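Long-range contacts in Fe(2+) transporter FeoB (Escherichia coli, PDB 3I8S), which takes up ferrous iron in a GTP-driven system, its cytosolic N-terminal G domain probably coupling GTP binding to channel opening: residues I6-N11 against L88-V93; T18-L23 against E39-Q44. All coordinates share one frame; numbering follows the deposited sequence. Where two conformers were deposited one is given.

In the fold
From the N terminus, strand 4-10 runs through the middle of the G domain's sheet, and the chain then turns through the GTP-binding loop into helix 16-24. It next forms edge strand 28-32 and returns along strand 39-46, where contact 2 closes a short loop by setting the helix against that strand. Contact 1 closes a longer loop around it: after strand 51-56 and helix 72-83, strand 88-94 comes in beside strand 4-10. Contact 2 therefore lies wholly within the span of contact 1. The two touch where Leu8 meets Phe20 and Val92 meets Leu19, so one helix packs on both the sheet's centre and its antiparallel margin.

Contact 1. Residues I6-N11 against L88-V93; sequences IGLIGN and LLINVV
Gly7 and Ile9 bond to Leu88, Ile90 and Val92 in the parallel core of the P-loop GTPase sheet, where the strand leading into the GTP-binding loop lies beside strand 88-94. The backbone bonds come first. Gly7 N gives its hydrogen to Leu88 O at 3.1 Å, and Gly7 O takes one from Ile90 N at 2.8 Å. Two residues on, Ile9 N reaches Ile90 O at 3.0 Å, and Val92 N returns a bond to Ile9 O at 2.9 Å, its donor tilted 21° from the carbonyl plane. Gly7 and Ile9 thus each bond through both N and O, and the axes of the two short segments are inclined by 23°.

Apolar packing follows on the two faces. On the one carrying Ile6, Leu8, Leu88, Ile90 and Val92, Ile6 and Leu88 lie side by side and point the same way, while Ile6 CG2 meets Ile90 CG1 at 3.7 Å. With CG anti to the backbone N (chi1 -171°), Leu8 brings its CD1 branch nearer to strand 88-94, pressing tightly on Val92 CG2 at 3.5 Å and resting against Ile90 CB. Lys16 of helix 16-24 touches both Leu8 and Val92 on this face.

The other face carries Ile9, Leu89 and Asn91, and Leu108 of helix 98-111 packs on the first two. Gly7 has no side chain, and Leu89 CD2 lies over its backbone, 3.7 Å from Gly7 CA.

Gly10 and Asn11, at the entry to the phosphate-binding loop, belong to the GTP site. This model is nucleotide-free, and Asn11 N gives its hydrogen to a water at 2.8 Å.

Contact 2. Residues T18-L23 against E39-Q44; sequences TLFNQL and ERKEGQ
Asn21 OD1 is gripped by two donors: a water at 2.7 Å, which donates to it, and the side-chain amide of Gln28 on strand 28-32, which flanks strand 39-46. The same water accepts a hydrogen from Lys41 NZ at 2.8 Å, so it bridges helix and strand. Lys41 CD passes Phe20 CE2 obliquely at 4.1 Å.

Phe20 carries the apolar part. Its CG stands anti to the backbone N (chi1 -179°), which sends the ring out from the helix toward strand 39-46. The ring arrives edge-on, with CZ 3.6 Å from Glu42 C. Gly43 has no side chain, and the ring edge reaches the Glu42-Gly43 peptide. Leu54 and Asp56 of strand 51-56 also touch the ring.

Glu42 points away from the helix. Its OE1 takes a bond from Arg40 NH2 at 3.0 Å, in the guanidinium plane, and OE2 pairs with Arg29.

The helix follows the GTP-binding P-loop, and Glu39, at the start of the strand, is a predicted GTP-site residue. Helix and strand are thus held by an aromatic edge on a backbone peptide and one water, with the ion pairs among the strands.

Contact 1. Residues I6-N11 against L88-V93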
ATOM      1  N   ILE A   6     -13.922  -0.325  -0.457  1.00 22.93           N
ATOM      2  CA  ILE A   6     -12.649  -0.661   0.174  1.00 23.34           C
ATOM      3  C   ILE A   6     -11.865  -1.696  -0.649  1.00 24.35           C
ATOM      4  O   ILE A   6     -12.406  -2.757  -1.038  1.00 24.61           O
ATOM      5  CB  ILE A   6     -12.860  -1.177   1.598  1.00 22.61           C
ATOM      6  CG1 ILE A   6     -13.676  -0.198   2.417  1.00 23.99           C
ATOM      7  CG2 ILE A   6     -11.476  -1.494   2.213  1.00 24.26           C
ATOM      8  CD1 ILE A   6     -13.849  -0.601   3.818  1.00 24.50           C
ATOM      9  N   GLY A   7     -10.584  -1.375  -0.932  1.00 23.37           N
ATOM     10  CA  GLY A   7      -9.662  -2.296  -1.587  1.00 24.93           C
ATOM     11  C   GLY A   7      -8.943  -3.108  -0.515  1.00 24.71           C
ATOM     12  O   GLY A   7      -8.384  -2.505   0.437  1.00 26.35           O
ATOM     13  N   LEU A   8      -8.938  -4.427  -0.658  1.00 24.50           N
ATOM     14  CA  LEU A   8      -8.162  -5.299   0.238  1.00 24.22           C
ATOM     15  C   LEU A   8      -6.855  -5.752  -0.430  1.00 24.31           C
ATOM     16  O   LEU A   8      -6.818  -6.324  -1.526  1.00 24.66           O
ATOM     17  CB  LEU A   8      -9.026  -6.449   0.682  1.00 24.92           C
ATOM     18  CG  LEU A   8      -8.479  -7.347   1.765  1.00 23.66           C
ATOM     19  CD1 LEU A   8      -8.449  -6.584   3.126  1.00 23.55           C
ATOM     20  CD2 LEU A   8      -9.273  -8.679   1.757  1.00 24.26           C
ATOM     21  N   ILE A   9      -5.740  -5.398   0.199  1.00 25.13           N
ATOM     22  CA  ILE A   9      -4.461  -5.554  -0.463  1.00 26.32           C
ATOM     23  C   ILE A   9      -3.421  -6.028   0.540  1.00 25.98           C
ATOM     24  O   ILE A   9      -3.406  -5.574   1.697  1.00 24.35           O
ATOM     25  CB  ILE A   9      -3.955  -4.234  -1.097  1.00 26.24           C
ATOM     26  CG1 ILE A   9      -2.774  -4.584  -2.063  1.00 30.62           C
ATOM     27  CG2 ILE A   9      -3.735  -3.182   0.010  1.00 28.88           C
ATOM     28  CD1 ILE A   9      -2.344  -3.503  -3.051  1.00 30.84           C
ATOM     29  N   GLY A  10      -2.582  -6.937   0.073  1.00 24.25           N
ATOM     30  CA  GLY A  10      -1.494  -7.437   0.856  1.00 24.32           C
ATOM     31  C   GLY A  10      -0.602  -8.332   0.053  1.00 23.55           C
ATOM     32  O   GLY A  10      -0.859  -8.607  -1.109  1.00 24.28           O
ATOM     33  N   ASN A  11       0.419  -8.859   0.710  1.00 21.77           N
ATOM     34  CA  ASN A  11       1.326  -9.775   0.087  1.00 22.46           C
ATOM     35  C   ASN A  11       0.631 -11.147  -0.099  1.00 21.93           C
ATOM     36  O   ASN A  11      -0.388 -11.423   0.517  1.00 22.76           O
ATOM     37  CB  ASN A  11       2.580  -9.979   0.949  1.00 21.42           C
ATOM     38  CG  ASN A  11       3.580  -8.772   0.882  1.00 24.37           C
ATOM     39  OD1 ASN A  11       3.216  -7.586   0.882  1.00 27.37           O
ATOM     40  ND2 ASN A  11       4.809  -9.105   0.830  1.00 27.68           N
ATOM     41  N   LEU A  88     -11.045   3.856   0.573  1.00 25.17           N
ATOM     42  CA  LEU A  88      -9.914   3.505   1.403  1.00 26.15           C
ATOM     43  C   LEU A  88      -9.473   2.099   1.111  1.00 26.38           C
ATOM     44  O   LEU A  88     -10.180   1.350   0.433  1.00 24.51           O
ATOM     45  CB  LEU A  88     -10.231   3.605   2.881  1.00 27.92           C
ATOM     46  CG  LEU A  88     -11.210   2.640   3.479  1.00 29.07           C
ATOM     47  CD1 LEU A  88     -10.908   2.450   4.973  1.00 29.24           C
ATOM     48  CD2 LEU A  88     -12.578   3.215   3.244  1.00 31.34           C
ATOM     49  N   LEU A  89      -8.322   1.741   1.698  1.00 25.23           N
ATOM     50  CA  LEU A  89      -7.705   0.434   1.536  1.00 25.28           C
ATOM     51  C   LEU A  89      -7.510  -0.180   2.913  1.00 25.61           C
ATOM     52  O   LEU A  89      -7.237   0.538   3.892  1.00 26.43           O
ATOM     53  CB  LEU A  89      -6.332   0.573   0.906  1.00 25.48           C
ATOM     54  CG  LEU A  89      -6.249   1.220  -0.433  1.00 29.15           C
ATOM     55  CD1 LEU A  89      -4.745   1.282  -0.786  1.00 31.85           C
ATOM     56  CD2 LEU A  89      -7.076   0.383  -1.388  1.00 25.83           C
ATOM     57  N   ILE A  90      -7.688  -1.493   3.005  1.00 24.45           N
ATOM     58  CA  ILE A  90      -7.274  -2.257   4.181  1.00 23.82           C
ATOM     59  C   ILE A  90      -6.100  -3.047   3.701  1.00 22.84           C
ATOM     60  O   ILE A  90      -6.201  -3.859   2.752  1.00 23.62           O
ATOM     61  CB  ILE A  90      -8.371  -3.194   4.758  1.00 24.31           C
ATOM     62  CG1 ILE A  90      -9.523  -2.324   5.282  1.00 24.93           C
ATOM     63  CG2 ILE A  90      -7.779  -4.097   5.890  1.00 23.72           C
ATOM     64  CD1 ILE A  90     -10.728  -3.110   5.623  1.00 25.04           C
ATOM     65  N   ASN A  91      -4.971  -2.772   4.329  1.00 23.80           N
ATOM     66  CA  ASN A  91      -3.717  -3.407   4.002  1.00 23.53           C
ATOM     67  C   ASN A  91      -3.420  -4.487   5.003  1.00 23.53           C
ATOM     68  O   ASN A  91      -3.133  -4.183   6.150  1.00 24.46           O
ATOM     69  CB  ASN A  91      -2.613  -2.356   3.953  1.00 24.17           C
ATOM     70  CG  ASN A  91      -1.211  -2.942   3.708  1.00 23.67           C
ATOM     71  OD1 ASN A  91      -1.002  -3.993   3.045  1.00 26.64           O
ATOM     72  ND2 ASN A  91      -0.239  -2.223   4.223  1.00 21.23           N
ATOM     73  N   VAL A  92      -3.545  -5.727   4.567  1.00 22.87           N
ATOM     74  CA  VAL A  92      -3.315  -6.912   5.437  1.00 22.95           C
ATOM     75  C   VAL A  92      -1.836  -7.192   5.522  1.00 24.07           C
ATOM     76  O   VAL A  92      -1.199  -7.441   4.499  1.00 25.61           O
ATOM     77  CB  VAL A  92      -4.113  -8.114   4.974  1.00 24.05           C
ATOM     78  CG1 VAL A  92      -3.950  -9.215   5.988  1.00 23.38           C
ATOM     79  CG2 VAL A  92      -5.592  -7.713   4.794  1.00 27.94           C
ATOM     80  N   VAL A  93      -1.278  -7.088   6.725  1.00 22.36           N
ATOM     81  CA  VAL A  93       0.157  -7.169   6.947  1.00 22.83           C
ATOM     82  C   VAL A  93       0.469  -8.322   7.860  1.00 22.96           C
ATOM     83  O   VAL A  93      -0.068  -8.431   8.941  1.00 23.70           O
ATOM     84  CB  VAL A  93       0.719  -5.833   7.546  1.00 21.94           C
ATOM     85  CG1 VAL A  93       2.198  -6.011   8.081  1.00 21.39           C
ATOM     86  CG2 VAL A  93       0.570  -4.710   6.501  1.00 22.29           C
TER
HETATM   87  O   HOH W   1       0.968  -7.813   3.243  1.00 15.22           O

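Contact 2. Residues T18-L23 against E39-Q44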
ATOM      1  N   THR A  18      -8.393 -15.155   3.923  1.00 26.27           N
ATOM      2  CA  THR A  18      -9.233 -15.568   5.046  0.50 26.37           C
ATOM      3  C   THR A  18      -9.999 -14.364   5.611  1.00 25.08           C
ATOM      4  O   THR A  18     -11.193 -14.526   5.954  1.00 24.26           O
ATOM      5  CB  THR A  18      -8.449 -16.257   6.147  0.50 26.57           C
ATOM      6  OG1 THR A  18      -7.428 -15.367   6.604  0.50 29.60           O
ATOM      7  CG2 THR A  18      -7.838 -17.586   5.617  0.50 26.45           C
ATOM      8  N   LEU A  19      -9.356 -13.200   5.676  1.00 25.35           N
ATOM      9  CA  LEU A  19     -10.021 -11.960   6.131  1.00 24.92           C
ATOM     10  C   LEU A  19     -11.192 -11.615   5.201  1.00 24.57           C
ATOM     11  O   LEU A  19     -12.282 -11.261   5.646  1.00 24.78           O
ATOM     12  CB  LEU A  19      -9.061 -10.770   6.277  1.00 25.23           C
ATOM     13  CG  LEU A  19      -9.695  -9.468   6.802  1.00 25.26           C
ATOM     14  CD1 LEU A  19     -10.537  -9.734   8.130  1.00 24.29           C
ATOM     15  CD2 LEU A  19      -8.621  -8.375   6.998  1.00 25.76           C
ATOM     16  N   PHE A  20     -10.940 -11.697   3.910  1.00 24.31           N
ATOM     17  CA  PHE A  20     -11.974 -11.440   2.905  1.00 24.68           C
ATOM     18  C   PHE A  20     -13.181 -12.329   3.171  1.00 24.83           C
ATOM     19  O   PHE A  20     -14.308 -11.841   3.244  1.00 25.66           O
ATOM     20  CB  PHE A  20     -11.444 -11.716   1.488  1.00 23.94           C
ATOM     21  CG  PHE A  20     -12.454 -11.448   0.434  1.00 23.87           C
ATOM     22  CD1 PHE A  20     -12.727 -10.127   0.048  1.00 23.83           C
ATOM     23  CD2 PHE A  20     -13.190 -12.459  -0.114  1.00 24.05           C
ATOM     24  CE1 PHE A  20     -13.689  -9.853  -0.902  1.00 22.11           C
ATOM     25  CE2 PHE A  20     -14.174 -12.184  -1.093  1.00 25.56           C
ATOM     26  CZ  PHE A  20     -14.415 -10.858  -1.473  1.00 22.65           C
ATOM     27  N   ASN A  21     -12.930 -13.625   3.317  1.00 24.75           N
ATOM     28  CA  ASN A  21     -13.988 -14.596   3.542  1.00 25.78           C
ATOM     29  C   ASN A  21     -14.729 -14.367   4.864  1.00 25.33           C
ATOM     30  O   ASN A  21     -15.948 -14.500   4.933  1.00 25.60           O
ATOM     31  CB  ASN A  21     -13.410 -16.007   3.461  1.00 25.69           C
ATOM     32  CG  ASN A  21     -13.094 -16.406   2.055  1.00 27.43           C
ATOM     33  OD1 ASN A  21     -13.689 -15.881   1.112  1.00 26.86           O
ATOM     34  ND2 ASN A  21     -12.173 -17.371   1.892  1.00 28.44           N
ATOM     35  N   GLN A  22     -13.988 -13.983   5.895  1.00 25.47           N
ATOM     36  CA  GLN A  22     -14.571 -13.702   7.203  1.00 26.70           C
ATOM     37  C   GLN A  22     -15.492 -12.492   7.155  1.00 26.33           C
ATOM     38  O   GLN A  22     -16.556 -12.494   7.764  1.00 28.08           O
ATOM     39  CB  GLN A  22     -13.462 -13.446   8.212  1.00 27.22           C
ATOM     40  CG  GLN A  22     -12.792 -14.715   8.643  1.00 28.22           C
ATOM     41  CD  GLN A  22     -11.595 -14.503   9.528  1.00 29.83           C
ATOM     42  OE1 GLN A  22     -11.067 -13.398   9.655  1.00 35.19           O
ATOM     43  NE2 GLN A  22     -11.122 -15.591  10.117  1.00 37.18           N
ATOM     44  N   LEU A  23     -15.093 -11.466   6.429  1.00 25.01           N
ATOM     45  CA  LEU A  23     -15.856 -10.203   6.377  1.00 24.67           C
ATOM     46  C   LEU A  23     -17.128 -10.352   5.542  1.00 24.63           C
ATOM     47  O   LEU A  23     -18.190  -9.875   5.904  1.00 24.05           O
ATOM     48  CB  LEU A  23     -14.977  -9.108   5.818  1.00 23.61           C
ATOM     49  CG  LEU A  23     -13.973  -8.540   6.825  1.00 24.07           C
ATOM     50  CD1 LEU A  23     -13.025  -7.614   6.104  1.00 22.38           C
ATOM     51  CD2 LEU A  23     -14.740  -7.816   7.937  1.00 24.85           C
ATOM     52  N   GLU A  39      -8.800 -13.786 -11.761  1.00 27.83           N
ATOM     53  CA  GLU A  39     -10.063 -13.679 -11.002  1.00 28.60           C
ATOM     54  C   GLU A  39     -10.172 -12.379 -10.215  1.00 26.38           C
ATOM     55  O   GLU A  39      -9.204 -11.923  -9.573  1.00 25.09           O
ATOM     56  CB  GLU A  39     -10.192 -14.865 -10.049  1.00 29.86           C
ATOM     57  CG  GLU A  39     -11.281 -14.762  -8.994  1.00 30.02           C
ATOM     58  CD  GLU A  39     -10.972 -15.608  -7.771  1.00 32.65           C
ATOM     59  OE1 GLU A  39     -11.527 -16.725  -7.712  1.00 39.59           O
ATOM     60  OE2 GLU A  39     -10.143 -15.178  -6.906  1.00 40.77           O
ATOM     61  N   ARG A  40     -11.383 -11.797 -10.244  1.00 24.86           N
ATOM     62  CA  ARG A  40     -11.731 -10.619  -9.474  1.00 25.27           C
ATOM     63  C   ARG A  40     -12.855 -11.019  -8.524  1.00 24.17           C
ATOM     64  O   ARG A  40     -13.900 -11.480  -8.998  1.00 23.53           O
ATOM     65  CB  ARG A  40     -12.168  -9.478 -10.391  1.00 24.82           C
ATOM     66  CG  ARG A  40     -12.770  -8.314  -9.647  1.00 24.62           C
ATOM     67  CD  ARG A  40     -12.999  -7.051 -10.498  1.00 28.09           C
ATOM     68  NE  ARG A  40     -13.639  -5.998  -9.665  1.00 27.82           N
ATOM     69  CZ  ARG A  40     -13.572  -4.683  -9.889  1.00 30.94           C
ATOM     70  NH1 ARG A  40     -12.939  -4.190 -10.952  1.00 33.50           N
ATOM     71  NH2 ARG A  40     -14.172  -3.849  -9.071  1.00 32.34           N
ATOM     72  N   LYS A  41     -12.586 -10.979  -7.227  1.00 23.89           N
ATOM     73  CA  LYS A  41     -13.578 -11.315  -6.204  1.00 25.96           C
ATOM     74  C   LYS A  41     -13.954 -10.038  -5.489  1.00 24.32           C
ATOM     75  O   LYS A  41     -13.083  -9.227  -5.203  1.00 24.34           O
ATOM     76  CB  LYS A  41     -12.965 -12.240  -5.118  1.00 26.56           C
ATOM     77  CG  LYS A  41     -12.721 -13.740  -5.449  1.00 31.56           C
ATOM     78  CD  LYS A  41     -12.899 -14.578  -4.102  1.00 31.84           C
ATOM     79  CE  LYS A  41     -11.896 -15.738  -3.886  1.00 33.99           C
ATOM     80  NZ  LYS A  41     -12.524 -17.079  -3.961  1.00 37.11           N
ATOM     81  N   GLU A  42     -15.232  -9.867  -5.187  1.00 23.87           N
ATOM     82  CA  GLU A  42     -15.665  -8.797  -4.321  1.00 24.83           C
ATOM     83  C   GLU A  42     -16.867  -9.241  -3.538  1.00 22.62           C
ATOM     84  O   GLU A  42     -17.471 -10.262  -3.857  1.00 22.92           O
ATOM     85  CB  GLU A  42     -15.861  -7.492  -5.087  1.00 25.65           C
ATOM     86  CG  GLU A  42     -16.901  -7.412  -6.070  1.00 26.99           C
ATOM     87  CD  GLU A  42     -16.898  -6.000  -6.703  1.00 30.80           C
ATOM     88  OE1 GLU A  42     -15.837  -5.562  -7.242  1.00 36.32           O
ATOM     89  OE2 GLU A  42     -17.956  -5.360  -6.668  1.00 34.85           O
ATOM     90  N   GLY A  43     -17.142  -8.542  -2.454  1.00 21.95           N
ATOM     91  CA  GLY A  43     -18.204  -8.925  -1.558  1.00 22.29           C
ATOM     92  C   GLY A  43     -18.717  -7.764  -0.776  1.00 22.30           C
ATOM     93  O   GLY A  43     -18.245  -6.633  -0.928  1.00 24.37           O
ATOM     94  N   GLN A  44     -19.705  -8.024   0.051  1.00 23.52           N
ATOM     95  CA  GLN A  44     -20.351  -6.969   0.809  1.00 24.13           C
ATOM     96  C   GLN A  44     -20.330  -7.274   2.277  1.00 23.17           C
ATOM     97  O   GLN A  44     -20.387  -8.431   2.683  1.00 23.73           O
ATOM     98  CB  GLN A  44     -21.813  -6.783   0.378  1.00 25.22           C
ATOM     99  CG  GLN A  44     -21.995  -6.562  -1.090  1.00 30.30           C
ATOM    100  CD  GLN A  44     -22.367  -5.156  -1.431  1.00 38.00           C
ATOM    101  OE1 GLN A  44     -23.445  -4.680  -1.047  1.00 39.47           O
ATOM    102  NE2 GLN A  44     -21.517  -4.487  -2.207  1.00 43.10           N
TER
HETATM  103  O   HOH W   2     -13.788 -16.584  -1.492  1.00 27.13           O